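Local coordinates for protein polysaccharide deacetylase (Bacillus anthracis, PDB 2J13) that probably removes acetyl groups from bacterial cell-wall peptidoglycan, as a zinc-binding family 4 carbohydrate esterase, at residues T16-G21 / K35-L40; G45-G50 / K236-L241; D119-N124 / V157-T162; Y150-R155 / V174-A179. All blocks are in the same frame, centred on the assembly; numbering follows the deposited sequence. Where two conformers were deposited one is given.

Contact 1 of 4, residues T16-G21 / K35-L40; sequences TPHNWG and KLYTDL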
loop_
_atom_site.group_PDB
_atom_site.type_symbol
_atom_site.label_atom_id
_atom_site.label_comp_id
_atom_site.label_asym_id
_atom_site.label_seq_id
_atom_site.Cartn_x
_atom_site.Cartn_y
_atom_site.Cartn_z
ATOM N N THR A 16 -12.707 13.842 12.919
ATOM C CA THR A 16 -13.279 12.618 13.452
ATOM C C THR A 16 -12.608 11.438 12.750
ATOM O O THR A 16 -12.514 11.443 11.531
ATOM C CB THR A 16 -14.799 12.554 13.278
ATOM O OG1 THR A 16 -15.386 13.658 13.972
ATOM C CG2 THR A 16 -15.351 11.264 13.870
ATOM N N PRO A 17 -12.096 10.480 13.535
ATOM C CA PRO A 17 -11.421 9.312 12.956
ATOM C C PRO A 17 -12.347 8.256 12.383
ATOM O O PRO A 17 -13.448 7.993 12.916
ATOM C CB PRO A 17 -10.647 8.729 14.145
ATOM C CG PRO A 17 -11.322 9.219 15.341
ATOM C CD PRO A 17 -12.003 10.481 15.012
ATOM N N HIS A 18 -11.895 7.631 11.305
ATOM C CA HIS A 18 -12.591 6.526 10.704
ATOM C C HIS A 18 -11.571 5.416 10.554
ATOM O O HIS A 18 -10.375 5.718 10.403
ATOM C CB HIS A 18 -13.096 6.945 9.336
ATOM C CG HIS A 18 -14.031 8.121 9.360
ATOM N ND1 HIS A 18 -15.272 8.078 9.962
ATOM C CD2 HIS A 18 -13.921 9.357 8.815
ATOM C CE1 HIS A 18 -15.876 9.245 9.809
ATOM N NE2 HIS A 18 -15.079 10.038 9.113
ATOM N N ASN A 19 -12.017 4.162 10.644
ATOM C CA ASN A 19 -11.178 2.994 10.376
ATOM C C ASN A 19 -11.592 2.448 9.011
ATOM O O ASN A 19 -12.772 2.131 8.774
ATOM C CB ASN A 19 -11.353 1.896 11.435
ATOM C CG ASN A 19 -11.052 2.366 12.838
ATOM O OD1 ASN A 19 -10.288 3.294 13.046
ATOM N ND2 ASN A 19 -11.684 1.727 13.825
ATOM N N TRP A 20 -10.643 2.319 8.095
ATOM C CA TRP A 20 -10.995 1.807 6.772
ATOM C C TRP A 20 -11.484 0.376 6.855
ATOM O O TRP A 20 -10.885 -0.442 7.533
ATOM C CB TRP A 20 -9.808 1.865 5.803
ATOM C CG TRP A 20 -10.214 1.391 4.497
ATOM C CD1 TRP A 20 -9.969 0.171 3.964
ATOM C CD2 TRP A 20 -10.996 2.105 3.530
ATOM N NE1 TRP A 20 -10.534 0.088 2.737
ATOM C CE2 TRP A 20 -11.190 1.248 2.448
ATOM C CE3 TRP A 20 -11.571 3.377 3.491
ATOM C CZ2 TRP A 20 -11.891 1.631 1.311
ATOM C CZ3 TRP A 20 -12.267 3.758 2.360
ATOM C CH2 TRP A 20 -12.431 2.872 1.288
ATOM N N GLY A 21 -12.566 0.112 6.128
ATOM C CA GLY A 21 -13.162 -1.223 5.974
ATOM C C GLY A 21 -14.096 -1.164 4.769
ATOM O O GLY A 21 -14.505 -0.058 4.340
ATOM N N LYS A 35 -21.155 5.799 1.198
ATOM C CA LYS A 35 -21.144 7.116 0.567
ATOM C C LYS A 35 -20.128 8.047 1.231
ATOM O O LYS A 35 -19.417 8.778 0.552
ATOM C CB LYS A 35 -22.540 7.748 0.630
ATOM N N LEU A 36 -20.081 8.012 2.559
ATOM C CA LEU A 36 -19.211 8.889 3.322
ATOM C C LEU A 36 -17.760 8.658 2.918
ATOM O O LEU A 36 -17.065 9.588 2.487
ATOM C CB LEU A 36 -19.392 8.648 4.828
ATOM C CG LEU A 36 -18.528 9.517 5.756
ATOM C CD1 LEU A 36 -18.769 11.001 5.490
ATOM C CD2 LEU A 36 -18.749 9.176 7.235
ATOM N N TYR A 37 -17.327 7.407 3.032
ATOM C CA TYR A 37 -15.943 7.044 2.715
ATOM C C TYR A 37 -15.645 7.297 1.249
ATOM O O TYR A 37 -14.653 7.937 0.906
ATOM C CB TYR A 37 -15.681 5.582 3.064
ATOM C CG TYR A 37 -15.520 5.260 4.537
ATOM C CD1 TYR A 37 -15.883 6.162 5.545
ATOM C CD2 TYR A 37 -15.018 4.023 4.921
ATOM C CE1 TYR A 37 -15.748 5.831 6.897
ATOM C CE2 TYR A 37 -14.865 3.687 6.257
ATOM C CZ TYR A 37 -15.235 4.589 7.245
ATOM O OH TYR A 37 -15.082 4.218 8.566
ATOM N N THR A 38 -16.502 6.798 0.374
ATOM C CA THR A 38 -16.362 7.041 -1.062
ATOM C C THR A 38 -16.100 8.506 -1.398
ATOM O O THR A 38 -15.124 8.811 -2.090
ATOM C CB THR A 38 -17.622 6.557 -1.839
ATOM O OG1 THR A 38 -17.878 5.193 -1.492
ATOM C CG2 THR A 38 -17.424 6.670 -3.348
ATOM N N ASP A 39 -16.943 9.422 -0.918
ATOM C CA ASP A 39 -16.718 10.823 -1.269
ATOM C C ASP A 39 -15.539 11.445 -0.499
ATOM O O ASP A 39 -14.879 12.327 -1.035
ATOM C CB ASP A 39 -17.965 11.696 -1.161
ATOM C CG ASP A 39 -17.971 12.837 -2.200
ATOM O OD1 ASP A 39 -17.054 12.892 -3.070
ATOM O OD2 ASP A 39 -18.887 13.692 -2.150
ATOM N N LEU A 40 -15.275 11.010 0.733
ATOM C CA LEU A 40 -14.055 11.496 1.433
ATOM C C LEU A 40 -12.823 11.166 0.595
ATOM O O LEU A 40 -11.941 12.019 0.400
ATOM C CB LEU A 40 -13.908 10.918 2.846
ATOM C CG LEU A 40 -14.645 11.577 4.018
ATOM C CD1 LEU A 40 -14.637 10.720 5.262
ATOM C CD2 LEU A 40 -14.051 12.969 4.335
HETATM O O HOH W 1 -14.652 3.871 11.651
#

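Contact 2 of 4, residues G45-G50 / K236-L241; sequences GGFYLG and KSLDDL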
loop_
_atom_site.group_PDB
_atom_site.type_symbol
_atom_site.label_atom_id
_atom_site.label_comp_id
_atom_site.label_asym_id
_atom_site.label_seq_id
_atom_site.Cartn_x
_atom_site.Cartn_y
_atom_site.Cartn_z
ATOM N N GLY A 45 -7.922 12.708 -2.831
ATOM C CA GLY A 45 -6.797 12.038 -3.450
ATOM C C GLY A 45 -6.662 10.591 -3.026
ATOM O O GLY A 45 -5.541 10.059 -2.943
ATOM N N GLY A 46 -7.785 9.946 -2.724
ATOM C CA GLY A 46 -7.744 8.565 -2.201
ATOM C C GLY A 46 -8.390 7.605 -3.176
ATOM O O GLY A 46 -9.209 7.994 -4.042
ATOM N N PHE A 47 -7.974 6.352 -3.098
ATOM C CA PHE A 47 -8.658 5.287 -3.841
ATOM C C PHE A 47 -8.522 3.977 -3.111
ATOM O O PHE A 47 -7.631 3.808 -2.275
ATOM C CB PHE A 47 -8.203 5.218 -5.305
ATOM C CG PHE A 47 -6.737 5.018 -5.514
ATOM C CD1 PHE A 47 -6.182 3.752 -5.504
ATOM C CD2 PHE A 47 -5.907 6.095 -5.795
ATOM C CE1 PHE A 47 -4.828 3.578 -5.727
ATOM C CE2 PHE A 47 -4.548 5.910 -6.008
ATOM C CZ PHE A 47 -4.006 4.657 -5.978
ATOM N N TYR A 48 -9.435 3.053 -3.406
ATOM C CA TYR A 48 -9.411 1.720 -2.832
ATOM C C TYR A 48 -9.668 0.635 -3.876
ATOM O O TYR A 48 -9.527 -0.542 -3.553
ATOM C CB TYR A 48 -10.370 1.568 -1.658
ATOM C CG TYR A 48 -11.831 1.427 -2.051
ATOM C CD1 TYR A 48 -12.550 2.536 -2.460
ATOM C CD2 TYR A 48 -12.462 0.206 -2.016
ATOM C CE1 TYR A 48 -13.913 2.442 -2.808
ATOM C CE2 TYR A 48 -13.822 0.094 -2.375
ATOM C CZ TYR A 48 -14.516 1.202 -2.766
ATOM O OH TYR A 48 -15.861 1.079 -3.107
ATOM N N LEU A 49 -9.974 1.050 -5.100
ATOM C CA LEU A 49 -10.270 0.165 -6.230
ATOM C C LEU A 49 -9.727 0.798 -7.490
ATOM O O LEU A 49 -9.596 2.045 -7.578
ATOM C CB LEU A 49 -11.774 0.039 -6.449
ATOM C CG LEU A 49 -12.664 -0.895 -5.684
ATOM C CD1 LEU A 49 -14.088 -0.549 -6.115
ATOM C CD2 LEU A 49 -12.313 -2.344 -5.960
ATOM N N GLY A 50 -9.421 -0.035 -8.474
ATOM C CA GLY A 50 -9.115 0.433 -9.818
ATOM C C GLY A 50 -10.376 0.380 -10.676
ATOM O O GLY A 50 -11.479 0.317 -10.169
ATOM N N LYS A 236 -1.391 -5.864 -12.052
ATOM C CA LYS A 236 -0.847 -4.600 -12.487
ATOM C C LYS A 236 -0.286 -3.800 -11.302
ATOM O O LYS A 236 -0.460 -4.183 -10.139
ATOM C CB LYS A 236 -1.942 -3.806 -13.199
ATOM C CG LYS A 236 -2.612 -4.524 -14.382
ATOM C CD LYS A 236 -1.696 -4.536 -15.581
ATOM C CE LYS A 236 -2.432 -4.303 -16.864
ATOM N NZ LYS A 236 -2.988 -2.920 -16.937
ATOM N N SER A 237 0.394 -2.705 -11.612
ATOM C CA SER A 237 0.979 -1.828 -10.589
ATOM C C SER A 237 0.083 -0.652 -10.275
ATOM O O SER A 237 -0.828 -0.329 -11.029
ATOM C CB SER A 237 2.310 -1.272 -11.066
ATOM O OG SER A 237 2.067 -0.197 -11.957
ATOM N N LEU A 238 0.363 0.025 -9.164
ATOM C CA LEU A 238 -0.406 1.216 -8.791
ATOM C C LEU A 238 -0.187 2.357 -9.797
ATOM O O LEU A 238 -1.077 3.148 -10.003
ATOM C CB LEU A 238 -0.092 1.672 -7.378
ATOM C CG LEU A 238 -0.533 0.702 -6.280
ATOM C CD1 LEU A 238 -0.236 1.311 -4.920
ATOM C CD2 LEU A 238 -2.038 0.367 -6.382
ATOM N N ASP A 239 0.985 2.411 -10.415
ATOM C CA ASP A 239 1.209 3.319 -11.573
ATOM C C ASP A 239 0.208 3.012 -12.713
ATOM O O ASP A 239 -0.340 3.930 -13.365
ATOM C CB ASP A 239 2.655 3.197 -12.070
ATOM C CG ASP A 239 3.715 3.766 -11.092
ATOM O OD1 ASP A 239 3.410 4.403 -10.059
ATOM O OD2 ASP A 239 4.916 3.563 -11.385
ATOM N N ASP A 240 -0.023 1.731 -12.988
ATOM C CA ASP A 240 -0.985 1.319 -14.024
ATOM C C ASP A 240 -2.397 1.753 -13.644
ATOM O O ASP A 240 -3.190 2.202 -14.499
ATOM C CB ASP A 240 -0.976 -0.210 -14.213
ATOM C CG ASP A 240 0.340 -0.748 -14.728
ATOM O OD1 ASP A 240 0.940 -0.087 -15.611
ATOM O OD2 ASP A 240 0.775 -1.863 -14.293
ATOM N N LEU A 241 -2.717 1.647 -12.355
ATOM C CA LEU A 241 -4.020 2.018 -11.851
ATOM C C LEU A 241 -4.290 3.477 -12.196
ATOM O O LEU A 241 -5.333 3.800 -12.762
ATOM C CB LEU A 241 -4.114 1.831 -10.328
ATOM C CG LEU A 241 -5.537 2.007 -9.779
ATOM C CD1 LEU A 241 -5.807 1.153 -8.531
ATOM C CD2 LEU A 241 -5.829 3.491 -9.502
#

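Contact 3 of 4, residues D119-N124 / V157-T162; sequences DFTAVN and VFSERT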
loop_
_atom_site.group_PDB
_atom_site.type_symbol
_atom_site.label_atom_id
_atom_site.label_comp_id
_atom_site.label_asym_id
_atom_site.label_seq_id
_atom_site.Cartn_x
_atom_site.Cartn_y
_atom_site.Cartn_z
ATOM N N ASP A 119 -1.241 6.275 14.625
ATOM C CA ASP A 119 -2.511 6.677 14.031
ATOM C C ASP A 119 -2.417 8.146 13.619
ATOM O O ASP A 119 -2.117 9.034 14.466
ATOM C CB ASP A 119 -3.658 6.446 15.037
ATOM C CG ASP A 119 -4.175 4.980 15.046
ATOM O OD1 ASP A 119 -3.697 4.117 14.243
ATOM O OD2 ASP A 119 -5.104 4.695 15.876
ATOM N N PHE A 120 -2.641 8.427 12.334
ATOM C CA PHE A 120 -2.477 9.787 11.773
ATOM C C PHE A 120 -3.428 10.805 12.396
ATOM O O PHE A 120 -3.134 11.983 12.449
ATOM C CB PHE A 120 -2.653 9.821 10.266
ATOM C CG PHE A 120 -1.471 9.230 9.477
ATOM C CD1 PHE A 120 -0.333 8.765 10.117
ATOM C CD2 PHE A 120 -1.511 9.243 8.105
ATOM C CE1 PHE A 120 0.753 8.267 9.375
ATOM C CE2 PHE A 120 -0.437 8.751 7.351
ATOM C CZ PHE A 120 0.679 8.254 8.001
ATOM N N THR A 121 -4.569 10.326 12.860
ATOM C CA THR A 121 -5.566 11.195 13.481
ATOM C C THR A 121 -5.138 11.654 14.887
ATOM O O THR A 121 -5.785 12.573 15.459
ATOM C CB THR A 121 -6.921 10.447 13.558
ATOM O OG1 THR A 121 -6.727 9.223 14.265
ATOM C CG2 THR A 121 -7.496 10.160 12.180
ATOM N N ALA A 122 -4.106 11.018 15.463
ATOM C CA ALA A 122 -3.642 11.262 16.834
ATOM C C ALA A 122 -2.418 12.164 16.900
ATOM O O ALA A 122 -1.886 12.401 17.990
ATOM C CB ALA A 122 -3.311 9.946 17.528
ATOM N N VAL A 123 -1.946 12.652 15.762
ATOM C CA VAL A 123 -0.703 13.438 15.789
ATOM C C VAL A 123 -0.964 14.807 15.253
ATOM O O VAL A 123 -1.919 15.013 14.496
ATOM C CB VAL A 123 0.390 12.737 14.965
ATOM C CG1 VAL A 123 0.624 11.342 15.521
ATOM C CG2 VAL A 123 0.021 12.716 13.466
ATOM N N ASN A 124 -0.126 15.776 15.638
ATOM C CA ASN A 124 -0.223 17.122 15.107
ATOM C C ASN A 124 0.319 17.233 13.666
ATOM O O ASN A 124 0.955 16.280 13.141
ATOM C CB ASN A 124 0.476 18.099 16.071
ATOM C CG ASN A 124 -0.119 18.059 17.484
ATOM O OD1 ASN A 124 -1.301 17.748 17.674
ATOM N ND2 ASN A 124 0.695 18.382 18.475
ATOM N N VAL A 157 -6.424 4.058 9.471
ATOM C CA VAL A 157 -7.094 5.128 10.209
ATOM C C VAL A 157 -6.896 6.461 9.497
ATOM O O VAL A 157 -5.756 6.856 9.119
ATOM C CB VAL A 157 -6.659 5.170 11.668
ATOM C CG1 VAL A 157 -7.280 6.385 12.406
ATOM C CG2 VAL A 157 -7.005 3.834 12.381
ATOM N N PHE A 158 -7.992 7.189 9.348
ATOM C CA PHE A 158 -7.985 8.477 8.668
ATOM C C PHE A 158 -9.098 9.402 9.174
ATOM O O PHE A 158 -10.074 8.933 9.790
ATOM C CB PHE A 158 -8.132 8.329 7.160
ATOM C CG PHE A 158 -9.479 7.796 6.729
ATOM C CD1 PHE A 158 -9.746 6.433 6.812
ATOM C CD2 PHE A 158 -10.451 8.653 6.267
ATOM C CE1 PHE A 158 -10.988 5.920 6.440
ATOM C CE2 PHE A 158 -11.695 8.150 5.888
ATOM C CZ PHE A 158 -11.936 6.776 5.984
ATOM N N SER A 159 -8.915 10.678 8.872
ATOM C CA SER A 159 -9.979 11.700 8.932
ATOM C C SER A 159 -9.964 12.507 7.663
ATOM O O SER A 159 -9.078 12.394 6.843
ATOM C CB SER A 159 -9.766 12.604 10.143
ATOM O OG SER A 159 -8.525 13.291 10.010
ATOM N N GLU A 160 -10.960 13.360 7.465
ATOM C CA GLU A 160 -10.890 14.326 6.394
ATOM C C GLU A 160 -9.578 15.113 6.419
ATOM O O GLU A 160 -8.955 15.347 5.372
ATOM C CB GLU A 160 -12.082 15.299 6.465
ATOM C CG GLU A 160 -12.220 16.075 5.190
ATOM C CD GLU A 160 -13.254 17.203 5.245
ATOM O OE1 GLU A 160 -13.615 17.678 6.353
ATOM O OE2 GLU A 160 -13.668 17.610 4.132
ATOM N N ARG A 161 -9.172 15.543 7.607
ATOM C CA ARG A 161 -7.939 16.322 7.748
ATOM C C ARG A 161 -6.710 15.555 7.267
ATOM O O ARG A 161 -5.926 16.083 6.480
ATOM C CB ARG A 161 -7.732 16.757 9.185
ATOM C CG ARG A 161 -6.597 17.773 9.309
ATOM C CD ARG A 161 -6.084 17.878 10.678
ATOM N NE ARG A 161 -5.276 19.085 10.790
ATOM C CZ ARG A 161 -5.800 20.295 10.912
ATOM N NH1 ARG A 161 -7.124 20.447 10.957
ATOM N NH2 ARG A 161 -4.999 21.351 10.975
ATOM N N THR A 162 -6.569 14.318 7.713
ATOM C CA THR A 162 -5.338 13.546 7.400
ATOM C C THR A 162 -5.270 13.203 5.905
ATOM O O THR A 162 -4.191 13.213 5.306
ATOM C CB THR A 162 -5.169 12.291 8.280
ATOM O OG1 THR A 162 -6.187 11.323 7.991
ATOM C CG2 THR A 162 -5.184 12.612 9.758
HETATM O O HOH W 2 -3.366 6.346 10.519
#

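Contact 4 of 4, residues Y150-R155 / V174-A179; sequences YVRPPR and VFWSLA. With CAC (cacodylate ion), chain H.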
loop_
_atom_site.group_PDB
_atom_site.type_symbol
_atom_site.label_atom_id
_atom_site.label_comp_id
_atom_site.label_asym_id
_atom_site.label_seq_id
_atom_site.Cartn_x
_atom_site.Cartn_y
_atom_site.Cartn_z
ATOM N N TYR A 150 2.709 7.069 -3.164
ATOM C CA TYR A 150 1.621 6.295 -2.536
ATOM C C TYR A 150 1.819 6.202 -1.027
ATOM O O TYR A 150 2.839 5.724 -0.564
ATOM C CB TYR A 150 1.526 4.903 -3.165
ATOM C CG TYR A 150 1.438 4.971 -4.664
ATOM C CD1 TYR A 150 0.340 5.547 -5.293
ATOM C CD2 TYR A 150 2.466 4.496 -5.460
ATOM C CE1 TYR A 150 0.282 5.640 -6.684
ATOM C CE2 TYR A 150 2.412 4.588 -6.815
ATOM C CZ TYR A 150 1.327 5.167 -7.428
ATOM O OH TYR A 150 1.290 5.255 -8.817
ATOM N N VAL A 151 0.789 6.601 -0.282
ATOM C CA VAL A 151 0.773 6.496 1.166
ATOM C C VAL A 151 -0.380 5.592 1.570
ATOM O O VAL A 151 -1.470 5.765 1.074
ATOM C CB VAL A 151 0.630 7.894 1.819
ATOM C CG1 VAL A 151 0.243 7.766 3.277
ATOM C CG2 VAL A 151 1.943 8.660 1.627
ATOM N N ARG A 152 -0.140 4.661 2.477
ATOM C CA ARG A 152 -1.229 3.929 3.153
ATOM C C ARG A 152 -1.148 4.229 4.662
ATOM O O ARG A 152 -0.128 3.971 5.311
ATOM C CB ARG A 152 -1.113 2.435 2.913
ATOM C CG ARG A 152 -2.251 1.627 3.525
ATOM C CD ARG A 152 -2.253 0.232 3.062
ATOM N NE ARG A 152 -2.788 0.102 1.723
ATOM C CZ ARG A 152 -2.602 -0.980 0.977
ATOM N NH1 ARG A 152 -1.789 -1.938 1.397
ATOM N NH2 ARG A 152 -3.144 -1.039 -0.206
ATOM N N PRO A 153 -2.211 4.803 5.236
ATOM C CA PRO A 153 -2.159 5.142 6.643
ATOM C C PRO A 153 -2.066 3.947 7.582
ATOM O O PRO A 153 -2.718 2.905 7.334
ATOM C CB PRO A 153 -3.510 5.880 6.883
ATOM C CG PRO A 153 -4.048 6.157 5.647
ATOM C CD PRO A 153 -3.482 5.221 4.626
ATOM N N PRO A 154 -1.268 4.062 8.655
ATOM C CA PRO A 154 -1.236 3.024 9.675
ATOM C C PRO A 154 -2.622 2.619 10.131
ATOM O O PRO A 154 -3.461 3.483 10.424
ATOM C CB PRO A 154 -0.443 3.682 10.782
ATOM C CG PRO A 154 0.486 4.519 10.048
ATOM C CD PRO A 154 -0.305 5.133 8.995
ATOM N N ARG A 155 -2.858 1.322 10.150
ATOM C CA ARG A 155 -4.152 0.729 10.546
ATOM C C ARG A 155 -5.370 1.161 9.730
ATOM O O ARG A 155 -6.528 0.837 10.096
ATOM C CB ARG A 155 -4.357 0.942 12.052
ATOM C CG ARG A 155 -3.279 0.417 12.920
ATOM C CD ARG A 155 -3.477 0.736 14.440
ATOM N NE ARG A 155 -2.195 0.472 15.082
ATOM C CZ ARG A 155 -1.137 1.298 15.104
ATOM N NH1 ARG A 155 -1.183 2.567 14.630
ATOM N NH2 ARG A 155 -0.004 0.853 15.645
ATOM N N VAL A 174 -3.875 5.479 -0.344
ATOM C CA VAL A 174 -4.163 4.187 -0.971
ATOM C C VAL A 174 -4.662 3.214 0.077
ATOM O O VAL A 174 -3.912 2.794 0.965
ATOM C CB VAL A 174 -2.938 3.606 -1.670
ATOM C CG1 VAL A 174 -3.335 2.312 -2.381
ATOM C CG2 VAL A 174 -2.326 4.603 -2.650
ATOM N N PHE A 175 -5.951 2.859 -0.023
ATOM C CA PHE A 175 -6.555 1.890 0.873
ATOM C C PHE A 175 -6.596 0.535 0.184
ATOM O O PHE A 175 -5.675 0.246 -0.552
ATOM C CB PHE A 175 -7.907 2.424 1.349
ATOM C CG PHE A 175 -7.762 3.615 2.237
ATOM C CD1 PHE A 175 -7.496 3.459 3.576
ATOM C CD2 PHE A 175 -7.835 4.868 1.722
ATOM C CE1 PHE A 175 -7.335 4.567 4.399
ATOM C CE2 PHE A 175 -7.691 5.985 2.549
ATOM C CZ PHE A 175 -7.438 5.811 3.870
ATOM N N TRP A 176 -7.627 -0.271 0.382
ATOM C CA TRP A 176 -7.679 -1.626 -0.229
ATOM C C TRP A 176 -9.120 -2.051 -0.339
ATOM O O TRP A 176 -9.986 -1.476 0.315
ATOM C CB TRP A 176 -6.897 -2.656 0.593
ATOM C CG TRP A 176 -7.354 -2.838 1.985
ATOM C CD1 TRP A 176 -8.248 -3.738 2.464
ATOM C CD2 TRP A 176 -6.943 -2.050 3.116
ATOM N NE1 TRP A 176 -8.413 -3.586 3.819
ATOM C CE2 TRP A 176 -7.627 -2.546 4.244
ATOM C CE3 TRP A 176 -6.068 -0.973 3.278
ATOM C CZ2 TRP A 176 -7.461 -1.998 5.515
ATOM C CZ3 TRP A 176 -5.912 -0.444 4.531
ATOM C CH2 TRP A 176 -6.601 -0.944 5.631
ATOM N N SER A 177 -9.365 -3.079 -1.129
ATOM C CA SER A 177 -10.721 -3.632 -1.217
ATOM C C SER A 177 -10.894 -5.038 -0.678
ATOM O O SER A 177 -12.034 -5.440 -0.318
ATOM C CB SER A 177 -11.245 -3.506 -2.639
ATOM O OG SER A 177 -10.564 -4.372 -3.512
ATOM N N LEU A 178 -9.788 -5.749 -0.519
ATOM C CA LEU A 178 -9.772 -7.080 0.007
ATOM C C LEU A 178 -8.513 -7.263 0.809
ATOM O O LEU A 178 -7.439 -7.014 0.288
ATOM C CB LEU A 178 -9.741 -8.032 -1.193
ATOM C CG LEU A 178 -10.569 -9.298 -1.143
ATOM C CD1 LEU A 178 -12.042 -8.964 -0.834
ATOM C CD2 LEU A 178 -10.373 -9.980 -2.494
ATOM N N ALA A 179 -8.627 -7.714 2.052
ATOM C CA ALA A 179 -7.453 -8.087 2.837
ATOM C C ALA A 179 -7.573 -9.511 3.290
ATOM O O ALA A 179 -8.660 -9.965 3.695
ATOM C CB ALA A 179 -7.265 -7.177 4.011
HETATM AS AS CAC H . -2.214 -2.241 8.483
HETATM O O1 CAC H . -1.179 -3.065 7.413
HETATM O O2 CAC H . -1.374 -0.906 9.176
HETATM C C1 CAC H . -3.706 -1.549 7.442
HETATM C C2 CAC H . -2.865 -3.391 9.939
#

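Contact 1 of 4, residues T16-G21 / K35-L40
Leu-36, near the start of helix 35-43, makes the first approach: its CD2 comes 3.9 Å from His-18 CE1, the two side chains crossing at about a right angle. Tyr-37 carries most of the contact. Its CG lies anti to the carbonyl carbon (chi1 -75°), which sends the ring off the helix and between His-18 and Trp-20. Toward His-18 it presents an edge in an offset edge-to-face pair, with ring centroids 5.4 Å apart and planes at 60°. On the Trp-20 side the planes are close to parallel (24°) but slid apart, so overlap is slight and the closest atoms are Tyr-37 CD2 and Trp-20 CZ3 at 3.8 Å. This aromatic cluster fastens the helix to strand 18-19, which pairs antiparallel with strand 157-158; Phe-158 extends the cluster, and Trp-20 NE1 is held by Trp-176 O. The phenol reaches the strand backbone, Tyr-37 OH lying 3.1 Å from Asn-19 O. A water accepts from Asn-19 N at 2.8 Å and sits 3.1 Å from Tyr-37 OH, linking the two. One turn beyond Leu-36, Leu-40 brings CD1 to 3.9 Å from His-18 CD2, again crossing the imidazole at about a right angle.

Contact 2 of 4, residues G45-G50 / K236-L241
A capping box starts helix 238-243, and the first turn of that helix packs its apolar side on the strand 46-47 region. In the box, Asp-240 N donates to Ser-237 OG at 3.0 Å, while Ser-237 N donates to Asp-240 OD2 at 2.8 Å. The second bond is nearly straight (174°), although its donor stands somewhat above the carboxylate plane. With the turn fixed in this way, Leu-241 points at the opposite segment, its CG anti to the backbone N (chi1 -171°). Its two methyls divide the work. CD2 sits over one face of the Phe-47 ring, 4.0 Å from the centroid and close to the ring normal, a CH-pi contact. CD1 is 3.8 Å from Phe-47 CE1 and 3.6 Å from Gly-50 CA, so the backbone of the glycine is packed directly against the leucine. Phe-47 and Leu-241 thus meet tip to tip, the phenylalanine holding its CG in the crowded position between backbone N and carbonyl carbon (chi1 57°). Leu-238 adds CD2 at the edge of the same ring, 4.3 Å from CE1 of Phe-47. Around this apolar patch, strand 46-47 runs parallel to strand 172-174, whose Val-174 touches both Phe-47 and Leu-238; Leu-238 also rests on Thr-85 and Phe-87 of strand 84-88, and Leu-241 on Tyr-58 of strand 56-63.

Contact 3 of 4, residues D119-N124 / V157-T162
The aromatic rings of Phe-120 and Phe-158 both turn outward from this contact, which lies beside the capping box that opens helix 160-168: the first leads to Leu-128 and Leu-132 of helix 125-143 and to Pro-154, the second to Tyr-37, His-18 and Phe-175. The flat group that does meet the other segment is the Asp-119 carboxylate; Val-157 CG2 lies over one of its faces, offset toward the oxygen end and 3.8 Å from OD1. OD1 is also in a salt bridge with Arg-155, which ties the loop after the zinc ligands His-113 and His-117 to the loop beyond strand 150-151. In segment 157-162 the box is closed by two bonds: Ser-159 N donates to Thr-162 OG1 at 2.9 Å, almost straight (174°), and Thr-162 N donates to Ser-159 OG at 3.2 Å. Both hydroxyls occupy the crowded position between backbone N and carbonyl carbon, and for Thr-162 (chi1 67°) this leaves CG2 turned to the loop, 3.4 Å from Phe-120 O. Thr-121 sits across the junction of strand and helix. Its OG1 comes to 3.4 Å from Val-157 CG1, the two side chains crossing at about a right angle, while its CG2 lies against the backbone between Phe-158 and Ser-159. A water joins the backbones, accepting from Phe-120 N at 2.9 Å and donating to Val-157 O at 2.8 Å.

Contact 4 of 4, residues Y150-R155 / V174-A179
Arg-152 lies across Trp-176 at about a right angle, its guanidinium plane turned 77° from the indole, so they do not stack; Trp-176 CE3 sits over one face of the guanidinium, 3.8 Å from Arg-152 NE. The arginine starts extended, then bends at chi3 (-77°), aiming its N-H groups at successive carbonyls. Arg-152 NE donates to Val-174 O at 3.0 Å, and Arg-152 NH2 to Phe-175 O at 2.9 Å; both donors stand above the carbonyl planes. Strands 150-151 and 172-174 run parallel, joined by Val-174 N donating to Val-151 O at 2.8 Å. The Pro-153 and Phe-175 side chains cross at about a right angle, Pro-153 CG lying 3.8 Å from Phe-175 CZ, and Val-174 CG2 packs on Tyr-150 CD1. A cacodylate ion, probably from the crystallisation liquor, accepts from Arg-155 N at its O2 (2.8 Å), and its C1 touches Trp-176 CH2. Arg-152 NH1 forms a salt bridge with Asp-62, and Arg-152 O a hydrogen bond with ND1 of the zinc ligand His-113, placing the segment in the metal's second shell. Two backbone carbonyls thus fix a buried cation that would probably help keep Asp-62 ionised, consistent with an active-site role for the arginine-proline segment 152-155.

In the fold
Near the N terminus, contact 1 closes a short loop whose residues 23-32 are not modelled and sets helix 35-43 against strand 18-19. The chain then enters contact 2, which closes only with the last helix, 238-243, so that contacts 3 and 4 both fall between its two ends. These two cross: 119-124 is followed by 150-155, then 157-162, then 174-179. Contacts 1 and 3 share the small antiparallel sheet of strands 18-19 and 157-158, while contacts 2 and 4 share the parallel sheet 46-47, 172-174, 150-151. Contact 4 touches the other three, joining the N-terminal elements, the zinc-site loops and the C-terminal helix around the parallel strands of the NodB-type domain, a distorted beta/alpha barrel in this esterase family.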